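Local coordinates for protein glucanase (Clostridium thermocellum, PDB 5GXX) that probably hydrolyses internal beta-1,4-glucosidic bonds of cellulose, as a cellulosomal family 9 endoglucanase, at residues S195-T206 / K220-N229. The protein carries 1 engineered substitution. Numbering follows the deposited sequence.
Sequences SGFWDELLWAST and KAESYTPKLN. Engineered in segment 220-229: Thr225 (natural residue Ile). With CA (calcium ion), chain C.
Tyr224 fits as a knob among Trp198, Leu201, Leu202 and Ser205, where the axes of nearly antiparallel helices 198-206 and 220-224 approach to 8.5 Å. Leu201 CB lies over one face of the Tyr224 ring, 3.8 Å from its centroid (CH-pi), while Ser205 OG meets the ring edge in plane. That hydroxyl, between backbone N and carbonyl carbon (chi1 58°), bonds to Leu201 O at 2.8 Å, across the carbonyl plane from Ser205 N; small Ala221 allows close approach, CB to Ser205 OG 3.4 Å. Tyr224 CD1 meets the Trp198 indole near its plane, 3.7 Å from CE3, the side chains crossing at about a right angle. Lys227 CB sits over one indole face, 3.6 Å from the five-membered ring's centroid, and bends at chi2 and chi3 return CE to Trp198 CZ2 at 3.7 Å; Phe197 covers the opposite face. Branched Leu202 sets CD1 against Ala221 O and CD2 3.9 Å from Leu228 CD1. Loop atoms Ser195 OG and Gly196 O, first-turn bidentate Asp199 and Glu200, and Asp246 bind calcium; at Gly196's positive phi a CB would press on the preceding carbonyl O. Helix 162-178 flanks Leu201 and Tyr224, whose OH bonds to Asp176; helix 249-260 packs against Leu202, helix 142-158 against Ala204.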
ATOM      1  N   SER A 195      -5.680  10.479  46.050  1.00 18.39           N
ATOM      2  CA  SER A 195      -5.851  10.850  47.446  1.00 18.53           C
ATOM      3  C   SER A 195      -5.133   9.872  48.375  1.00 19.30           C
ATOM      4  O   SER A 195      -5.047  10.110  49.569  1.00 20.80           O
ATOM      5  CB  SER A 195      -7.338  10.897  47.810  1.00 15.71           C
ATOM      6  OG  SER A 195      -7.973   9.683  47.448  1.00 16.83           O
ATOM      7  N   GLY A 196      -4.644   8.756  47.844  1.00 19.49           N
ATOM      8  CA  GLY A 196      -4.135   7.687  48.688  1.00 18.96           C
ATOM      9  C   GLY A 196      -5.236   6.708  49.048  1.00 18.88           C
ATOM     10  O   GLY A 196      -6.336   6.735  48.475  1.00 18.79           O
ATOM     11  N   PHE A 197      -4.940   5.859  50.025  1.00 18.59           N
ATOM     12  CA  PHE A 197      -5.804   4.726  50.336  1.00 18.82           C
ATOM     13  C   PHE A 197      -6.496   4.811  51.703  1.00 18.64           C
ATOM     14  O   PHE A 197      -7.350   3.978  52.007  1.00 18.25           O
ATOM     15  CB  PHE A 197      -5.009   3.418  50.193  1.00 19.59           C
ATOM     16  CG  PHE A 197      -3.896   3.292  51.203  1.00 18.97           C
ATOM     17  CD1 PHE A 197      -4.210   3.087  52.539  1.00 20.88           C
ATOM     18  CD2 PHE A 197      -2.564   3.463  50.843  1.00 20.09           C
ATOM     19  CE1 PHE A 197      -3.225   2.997  53.507  1.00 19.59           C
ATOM     20  CE2 PHE A 197      -1.557   3.394  51.818  1.00 18.94           C
ATOM     21  CZ  PHE A 197      -1.893   3.174  53.149  1.00 21.08           C
ATOM     22  N   TRP A 198      -6.157   5.806  52.523  1.00 19.26           N
ATOM     23  CA  TRP A 198      -6.806   5.925  53.827  1.00 18.97           C
ATOM     24  C   TRP A 198      -8.316   6.167  53.728  1.00 18.68           C
ATOM     25  O   TRP A 198      -9.089   5.650  54.544  1.00 19.19           O
ATOM     26  CB  TRP A 198      -6.128   6.981  54.711  1.00 19.42           C
ATOM     27  CG  TRP A 198      -4.688   6.668  55.028  1.00 20.48           C
ATOM     28  CD1 TRP A 198      -3.589   7.344  54.583  1.00 21.91           C
ATOM     29  CD2 TRP A 198      -4.196   5.600  55.848  1.00 23.79           C
ATOM     30  NE1 TRP A 198      -2.439   6.768  55.081  1.00 24.79           N
ATOM     31  CE2 TRP A 198      -2.786   5.692  55.856  1.00 24.92           C
ATOM     32  CE3 TRP A 198      -4.811   4.569  56.574  1.00 20.57           C
ATOM     33  CZ2 TRP A 198      -1.979   4.798  56.572  1.00 25.81           C
ATOM     34  CZ3 TRP A 198      -4.002   3.680  57.295  1.00 24.54           C
ATOM     35  CH2 TRP A 198      -2.606   3.804  57.277  1.00 23.77           C
ATOM     36  N   ASP A 199      -8.746   6.961  52.750  1.00 18.86           N
ATOM     37  CA  ASP A 199     -10.177   7.173  52.565  1.00 16.43           C
ATOM     38  C   ASP A 199     -10.949   5.900  52.195  1.00 17.55           C
ATOM     39  O   ASP A 199     -12.058   5.704  52.686  1.00 17.18           O
ATOM     40  CB  ASP A 199     -10.431   8.266  51.512  1.00 16.63           C
ATOM     41  CG  ASP A 199      -9.678   8.010  50.210  1.00 15.00           C
ATOM     42  OD1 ASP A 199      -8.453   8.258  50.169  1.00 20.53           O
ATOM     43  OD2 ASP A 199     -10.308   7.567  49.223  1.00 18.13           O
ATOM     44  N   GLU A 200     -10.381   5.031  51.361  1.00 17.08           N
ATOM     45  CA  GLU A 200     -11.037   3.758  51.058  1.00 16.38           C
ATOM     46  C   GLU A 200     -11.143   2.874  52.301  1.00 17.67           C
ATOM     47  O   GLU A 200     -12.141   2.180  52.500  1.00 16.66           O
ATOM     48  CB  GLU A 200     -10.314   2.971  49.957  1.00 14.99           C
ATOM     49  CG  GLU A 200     -10.433   3.522  48.539  1.00 16.55           C
ATOM     50  CD  GLU A 200      -9.557   4.722  48.279  1.00 19.94           C
ATOM     51  OE1 GLU A 200      -8.714   5.043  49.151  1.00 15.65           O
ATOM     52  OE2 GLU A 200      -9.699   5.345  47.198  1.00 17.55           O
ATOM     53  N   LEU A 201     -10.102   2.870  53.127  1.00 18.17           N
ATOM     54  CA  LEU A 201     -10.195   2.066  54.352  1.00 18.65           C
ATOM     55  C   LEU A 201     -11.279   2.591  55.283  1.00 18.20           C
ATOM     56  O   LEU A 201     -11.999   1.799  55.887  1.00 18.31           O
ATOM     57  CB  LEU A 201      -8.853   1.944  55.090  1.00 18.34           C
ATOM     58  CG  LEU A 201      -7.728   1.256  54.322  1.00 19.14           C
ATOM     59  CD1 LEU A 201      -6.462   1.319  55.205  1.00 22.38           C
ATOM     60  CD2 LEU A 201      -8.094  -0.192  53.992  1.00 19.00           C
ATOM     61  N   LEU A 202     -11.366   3.913  55.409  1.00 17.29           N
ATOM     62  CA  LEU A 202     -12.468   4.549  56.131  1.00 17.64           C
ATOM     63  C   LEU A 202     -13.844   4.147  55.608  1.00 17.75           C
ATOM     64  O   LEU A 202     -14.724   3.761  56.379  1.00 17.67           O
ATOM     65  CB  LEU A 202     -12.350   6.078  56.031  1.00 17.20           C
ATOM     66  CG  LEU A 202     -13.485   6.889  56.668  1.00 18.88           C
ATOM     67  CD1 LEU A 202     -13.631   6.600  58.158  1.00 19.83           C
ATOM     68  CD2 LEU A 202     -13.212   8.368  56.417  1.00 21.52           C
ATOM     69  N   TRP A 203     -14.030   4.289  54.301  1.00 17.42           N
ATOM     70  CA  TRP A 203     -15.287   3.992  53.617  1.00 17.35           C
ATOM     71  C   TRP A 203     -15.657   2.529  53.801  1.00 17.49           C
ATOM     72  O   TRP A 203     -16.779   2.214  54.187  1.00 17.98           O
ATOM     73  CB  TRP A 203     -15.093   4.356  52.141  1.00 16.20           C
ATOM     74  CG  TRP A 203     -16.154   4.116  51.106  1.00 16.90           C
ATOM     75  CD1 TRP A 203     -16.006   3.341  50.003  1.00 15.66           C
ATOM     76  CD2 TRP A 203     -17.449   4.736  50.987  1.00 14.47           C
ATOM     77  NE1 TRP A 203     -17.128   3.400  49.204  1.00 14.33           N
ATOM     78  CE2 TRP A 203     -18.027   4.259  49.784  1.00 15.38           C
ATOM     79  CE3 TRP A 203     -18.167   5.651  51.763  1.00 15.63           C
ATOM     80  CZ2 TRP A 203     -19.299   4.647  49.355  1.00 15.38           C
ATOM     81  CZ3 TRP A 203     -19.434   6.019  51.337  1.00 15.11           C
ATOM     82  CH2 TRP A 203     -19.980   5.529  50.145  1.00 15.67           C
ATOM     83  N   ALA A 204     -14.699   1.634  53.590  1.00 17.59           N
ATOM     84  CA  ALA A 204     -14.993   0.216  53.711  1.00 17.50           C
ATOM     85  C   ALA A 204     -15.297  -0.198  55.155  1.00 19.04           C
ATOM     86  O   ALA A 204     -16.279  -0.910  55.394  1.00 18.81           O
ATOM     87  CB  ALA A 204     -13.838  -0.598  53.145  1.00 18.75           C
ATOM     88  N   SER A 205     -14.479   0.246  56.111  1.00 17.73           N
ATOM     89  CA  SER A 205     -14.718  -0.085  57.519  1.00 19.59           C
ATOM     90  C   SER A 205     -16.055   0.477  58.012  1.00 19.93           C
ATOM     91  O   SER A 205     -16.748  -0.177  58.795  1.00 20.34           O
ATOM     92  CB  SER A 205     -13.548   0.329  58.434  1.00 19.00           C
ATOM     93  OG  SER A 205     -13.259   1.717  58.361  1.00 20.41           O
ATOM     94  N   THR A 206     -16.432   1.669  57.539  1.00 19.39           N
ATOM     95  CA  THR A 206     -17.701   2.283  57.924  1.00 19.32           C
ATOM     96  C   THR A 206     -18.865   1.426  57.442  1.00 18.94           C
ATOM     97  O   THR A 206     -19.777   1.130  58.211  1.00 19.73           O
ATOM     98  CB  THR A 206     -17.809   3.727  57.374  1.00 19.33           C
ATOM     99  OG1 THR A 206     -16.777   4.514  57.976  1.00 20.31           O
ATOM    100  CG2 THR A 206     -19.172   4.349  57.666  1.00 21.51           C
ATOM    101  N   LYS A 220     -11.729   0.970  63.955  1.00 24.42           N
ATOM    102  CA  LYS A 220     -10.882   1.095  62.771  1.00 23.88           C
ATOM    103  C   LYS A 220     -11.207   2.380  62.000  1.00 23.63           C
ATOM    104  O   LYS A 220     -10.324   3.184  61.693  1.00 22.96           O
ATOM    105  CB  LYS A 220     -11.060  -0.134  61.868  1.00 25.22           C
ATOM    106  CG  LYS A 220     -10.352  -1.390  62.358  1.00 29.53           C
ATOM    107  CD  LYS A 220      -8.943  -1.431  61.787  1.00 33.41           C
ATOM    108  CE  LYS A 220      -8.173  -2.684  62.174  1.00 37.10           C
ATOM    109  NZ  LYS A 220      -6.803  -2.515  61.624  1.00 34.39           N
ATOM    110  N   ALA A 221     -12.484   2.560  61.686  1.00 22.85           N
ATOM    111  CA  ALA A 221     -12.925   3.736  60.929  1.00 21.65           C
ATOM    112  C   ALA A 221     -12.413   5.020  61.577  1.00 21.50           C
ATOM    113  O   ALA A 221     -11.758   5.844  60.925  1.00 21.06           O
ATOM    114  CB  ALA A 221     -14.449   3.753  60.820  1.00 19.92           C
ATOM    115  N   GLU A 222     -12.682   5.156  62.874  1.00 23.10           N
ATOM    116  CA  GLU A 222     -12.297   6.360  63.609  1.00 24.02           C
ATOM    117  C   GLU A 222     -10.785   6.556  63.682  1.00 24.28           C
ATOM    118  O   GLU A 222     -10.311   7.692  63.682  1.00 26.05           O
ATOM    119  CB  GLU A 222     -12.995   6.423  64.971  1.00 25.40           C
ATOM    120  CG  GLU A 222     -14.511   6.432  64.823  1.00 24.47           C
ATOM    121  CD  GLU A 222     -15.257   6.957  66.030  1.00 27.83           C
ATOM    122  OE1 GLU A 222     -15.460   6.172  66.989  1.00 26.41           O
ATOM    123  OE2 GLU A 222     -15.662   8.143  66.005  1.00 23.66           O
ATOM    124  N   SER A 223     -10.036   5.456  63.640  1.00 25.08           N
ATOM    125  CA  SER A 223      -8.576   5.486  63.620  1.00 24.79           C
ATOM    126  C   SER A 223      -7.980   6.021  62.315  1.00 24.72           C
ATOM    127  O   SER A 223      -6.823   6.442  62.273  1.00 24.66           O
ATOM    128  CB  SER A 223      -8.020   4.087  63.915  1.00 25.38           C
ATOM    129  OG  SER A 223      -7.868   3.300  62.745  1.00 26.51           O
ATOM    130  N   TYR A 224      -8.756   5.994  61.235  1.00 23.11           N
ATOM    131  CA  TYR A 224      -8.246   6.438  59.941  1.00 22.08           C
ATOM    132  C   TYR A 224      -8.372   7.940  59.731  1.00 22.39           C
ATOM    133  O   TYR A 224      -7.660   8.492  58.889  1.00 23.34           O
ATOM    134  CB  TYR A 224      -8.950   5.727  58.781  1.00 22.48           C
ATOM    135  CG  TYR A 224      -8.815   4.222  58.769  1.00 23.02           C
ATOM    136  CD1 TYR A 224      -7.567   3.605  58.776  1.00 26.08           C
ATOM    137  CD2 TYR A 224      -9.946   3.415  58.712  1.00 24.05           C
ATOM    138  CE1 TYR A 224      -7.453   2.218  58.762  1.00 24.57           C
ATOM    139  CE2 TYR A 224      -9.839   2.028  58.690  1.00 23.17           C
ATOM    140  CZ  TYR A 224      -8.592   1.437  58.722  1.00 23.82           C
ATOM    141  OH  TYR A 224      -8.504   0.054  58.688  1.00 25.23           O
ATOM    142  N   THR A 225      -9.254   8.598  60.479  1.00 22.95           N
ATOM    143  CA  THR A 225      -9.527  10.012  60.204  1.00 23.48           C
ATOM    144  C   THR A 225      -8.311  10.938  60.293  1.00 23.94           C
ATOM    145  O   THR A 225      -8.158  11.809  59.445  1.00 21.43           O
ATOM    146  CB  THR A 225     -10.743  10.586  60.975  1.00 24.32           C
ATOM    147  OG1 THR A 225     -10.546  10.458  62.389  1.00 26.99           O
ATOM    148  CG2 THR A 225     -12.015   9.854  60.583  1.00 22.97           C
ATOM    149  N   PRO A 226      -7.403  10.729  61.268  1.00 23.74           N
ATOM    150  CA  PRO A 226      -6.198  11.562  61.321  1.00 24.37           C
ATOM    151  C   PRO A 226      -5.210  11.352  60.175  1.00 23.94           C
ATOM    152  O   PRO A 226      -4.324  12.183  59.980  1.00 25.81           O
ATOM    153  CB  PRO A 226      -5.549  11.148  62.648  1.00 24.17           C
ATOM    154  CG  PRO A 226      -6.693  10.650  63.454  1.00 24.98           C
ATOM    155  CD  PRO A 226      -7.494   9.878  62.468  1.00 24.88           C
ATOM    156  N   LYS A 227      -5.371  10.266  59.423  1.00 24.47           N
ATOM    157  CA  LYS A 227      -4.545   9.950  58.254  1.00 23.16           C
ATOM    158  C   LYS A 227      -5.078  10.538  56.940  1.00 22.19           C
ATOM    159  O   LYS A 227      -4.405  10.525  55.899  1.00 20.52           O
ATOM    160  CB  LYS A 227      -4.407   8.429  58.118  1.00 23.46           C
ATOM    161  CG  LYS A 227      -3.922   7.732  59.398  1.00 28.43           C
ATOM    162  CD  LYS A 227      -2.511   8.170  59.793  1.00 35.60           C
ATOM    163  CE  LYS A 227      -1.454   7.745  58.778  1.00 38.84           C
ATOM    164  NZ  LYS A 227      -0.082   8.109  59.240  1.00 41.77           N
ATOM    165  N   LEU A 228      -6.294  11.071  56.985  1.00 21.09           N
ATOM    166  CA  LEU A 228      -6.869  11.664  55.782  1.00 20.77           C
ATOM    167  C   LEU A 228      -6.112  12.936  55.437  1.00 21.37           C
ATOM    168  O   LEU A 228      -5.538  13.584  56.317  1.00 22.16           O
ATOM    169  CB  LEU A 228      -8.349  11.993  55.987  1.00 20.56           C
ATOM    170  CG  LEU A 228      -9.271  10.806  56.268  1.00 17.23           C
ATOM    171  CD1 LEU A 228     -10.633  11.311  56.709  1.00 19.19           C
ATOM    172  CD2 LEU A 228      -9.387   9.872  55.079  1.00 19.34           C
ATOM    173  N   ASN A 229      -6.118  13.283  54.153  1.00 19.58           N
ATOM    174  CA  ASN A 229      -5.488  14.513  53.691  1.00 20.36           C
ATOM    175  C   ASN A 229      -6.132  15.753  54.319  1.00 19.34           C
ATOM    176  O   ASN A 229      -7.313  15.746  54.666  1.00 19.51           O
ATOM    177  CB  ASN A 229      -5.491  14.585  52.162  1.00 19.50           C
ATOM    178  CG  ASN A 229      -4.882  13.352  51.519  1.00 23.28           C
ATOM    179  OD1 ASN A 229      -5.468  12.760  50.611  1.00 25.45           O
ATOM    180  ND2 ASN A 229      -3.726  12.926  52.028  1.00 21.46           N
TER
HETATM  181 CA    CA C 701      -8.494   7.242  47.796  1.00 17.22          CA
HETATM  182  O   HOH W   1      -7.345   6.943  45.866  1.00 20.24           O